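Local coordinates for protein N-acetylmuramoyl-L-alanine amidase (Peptoclostridium difficile, PDB 4RN7) that probably hydrolyses the amide bond between N-acetylmuramic acid and L-alanine in peptidoglycan through its zinc-binding amidase domain, the part in this chain, at residues T59-L63 / K64-I68. Residues are numbered along the deposited sequence; the frame is centred on the assembly and turned at random.
Sequences TYISL and KDRAI
S62 N-caps helix 63-72: the extended chain up to I61 turns into the helix here, and the first helical bonds run from R66 N to S62 O and from A67 N to L63 O (3.2 Å). The cap itself is the side chain of S62. Its OG, swung back over its own backbone (chi1 74°), accepts from D65 N at 3.1 Å. The return half of a capping box is made through a water, which accepts from S62 N and donates to D65 OD2 (2.8 Å). From the next position R66 reaches back along the incoming chain, stretched out as far as NE, and meets I61 O edge-on with two nitrogens. R66 NH2 lies 3.1 Å from I61 O, in the carbonyl plane and on a lone pair, whereas R66 NE, 2.9 Å from I61 O, stands above that plane. Both bonds keep I61 O close to the guanidinium plane, which should limit rotation of the group. Beside this grip, I61 CG2 packs on R66 CG (3.5 Å) and D65 CB. Farther along the group, R66 NH1 forms a salt bridge with D9 on strand 4-10, and R66 NH2 also bonds the backbone carbonyl of the zinc ligand H12. R66 thereby ties the helix start to the metal-site loop, while L63 leans on F134 and helix 135-139.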
loop_
_atom_site.group_PDB
_atom_site.type_symbol
_atom_site.label_atom_id
_atom_site.label_comp_id
_atom_site.label_asym_id
_atom_site.label_seq_id
_atom_site.Cartn_x
_atom_site.Cartn_y
_atom_site.Cartn_z
ATOM N N THR A 59 -5.289 -13.892 6.915
ATOM C CA THR A 59 -5.619 -13.754 8.327
ATOM C C THR A 59 -6.389 -12.471 8.588
ATOM O O THR A 59 -6.041 -11.422 8.040
ATOM C CB THR A 59 -4.339 -13.634 9.152
ATOM O OG1 THR A 59 -3.417 -14.650 8.745
ATOM C CG2 THR A 59 -4.660 -13.766 10.651
ATOM N N TYR A 60 -7.416 -12.540 9.433
ATOM C CA TYR A 60 -8.123 -11.327 9.833
ATOM C C TYR A 60 -7.272 -10.538 10.824
ATOM O O TYR A 60 -6.793 -11.101 11.819
ATOM C CB TYR A 60 -9.476 -11.662 10.487
ATOM C CG TYR A 60 -10.196 -10.426 10.979
ATOM C CD1 TYR A 60 -9.987 -9.933 12.261
ATOM C CD2 TYR A 60 -11.062 -9.729 10.145
ATOM C CE1 TYR A 60 -10.626 -8.790 12.702
ATOM C CE2 TYR A 60 -11.701 -8.587 10.577
ATOM C CZ TYR A 60 -11.481 -8.119 11.849
ATOM O OH TYR A 60 -12.129 -6.981 12.270
ATOM N N ILE A 61 -7.098 -9.241 10.573
ATOM C CA ILE A 61 -6.470 -8.355 11.551
ATOM C C ILE A 61 -7.240 -7.038 11.675
ATOM O O ILE A 61 -7.477 -6.362 10.668
ATOM C CB ILE A 61 -5.018 -8.042 11.181
ATOM C CG1 ILE A 61 -4.229 -9.332 10.948
ATOM C CG2 ILE A 61 -4.360 -7.188 12.259
ATOM C CD1 ILE A 61 -2.801 -9.077 10.590
ATOM N N SER A 62 -7.638 -6.678 12.899
ATOM C CA SER A 62 -8.381 -5.428 13.101
ATOM C C SER A 62 -7.523 -4.197 12.790
ATOM O O SER A 62 -6.295 -4.287 12.770
ATOM C CB SER A 62 -8.911 -5.336 14.526
ATOM O OG SER A 62 -7.868 -5.058 15.448
ATOM N N LEU A 63 -8.156 -3.050 12.541
ATOM C CA LEU A 63 -7.392 -1.834 12.248
ATOM C C LEU A 63 -6.530 -1.434 13.444
ATOM O O LEU A 63 -5.363 -1.067 13.275
ATOM C CB LEU A 63 -8.321 -0.674 11.868
ATOM C CG LEU A 63 -9.196 -0.945 10.652
ATOM C CD1 LEU A 63 -10.061 0.268 10.324
ATOM C CD2 LEU A 63 -8.322 -1.322 9.478
ATOM N N LYS A 64 -7.111 -1.512 14.640
ATOM C CA LYS A 64 -6.398 -1.196 15.869
ATOM C C LYS A 64 -5.147 -2.064 15.967
ATOM O O LYS A 64 -4.052 -1.565 16.247
ATOM C CB LYS A 64 -7.297 -1.416 17.083
ATOM C CG LYS A 64 -6.607 -1.161 18.420
ATOM C CD LYS A 64 -7.581 -1.282 19.573
ATOM C CE LYS A 64 -6.908 -0.947 20.894
ATOM N NZ LYS A 64 -7.819 -1.164 22.040
ATOM N N ASP A 65 -5.304 -3.359 15.708
ATOM C CA ASP A 65 -4.177 -4.284 15.804
ATOM C C ASP A 65 -3.067 -3.970 14.797
ATOM O O ASP A 65 -1.890 -4.119 15.120
ATOM C CB ASP A 65 -4.642 -5.741 15.677
ATOM C CG ASP A 65 -5.211 -6.293 16.976
ATOM O OD1 ASP A 65 -5.280 -5.545 17.983
ATOM O OD2 ASP A 65 -5.598 -7.489 17.010
ATOM N N ARG A 66 -3.421 -3.548 13.580
ATOM C CA ARG A 66 -2.394 -3.219 12.589
ATOM C C ARG A 66 -1.521 -2.064 13.055
ATOM O O ARG A 66 -0.296 -2.105 12.912
ATOM C CB ARG A 66 -3.021 -2.902 11.227
ATOM C CG ARG A 66 -3.712 -4.109 10.623
ATOM C CD ARG A 66 -4.659 -3.750 9.488
ATOM N NE ARG A 66 -5.504 -4.896 9.140
ATOM C CZ ARG A 66 -5.362 -5.636 8.041
ATOM N NH1 ARG A 66 -4.411 -5.358 7.153
ATOM N NH2 ARG A 66 -6.184 -6.662 7.829
ATOM N N ALA A 67 -2.145 -1.039 13.630
ATOM C CA ALA A 67 -1.385 0.107 14.121
ATOM C C ALA A 67 -0.529 -0.309 15.314
ATOM O O ALA A 67 0.606 0.140 15.466
ATOM C CB ALA A 67 -2.317 1.259 14.495
ATOM N N ILE A 68 -1.062 -1.181 16.161
ATOM C CA ILE A 68 -0.284 -1.678 17.287
ATOM C C ILE A 68 0.937 -2.454 16.792
ATOM O O ILE A 68 2.057 -2.209 17.254
ATOM C CB ILE A 68 -1.137 -2.545 18.230
ATOM C CG1 ILE A 68 -2.098 -1.663 19.037
ATOM C CG2 ILE A 68 -0.257 -3.350 19.200
ATOM C CD1 ILE A 68 -3.096 -2.450 19.851
HETATM O O HOH W 1 -8.625 -8.244 8.213
HETATM O O HOH W 2 -7.199 -8.613 14.949
#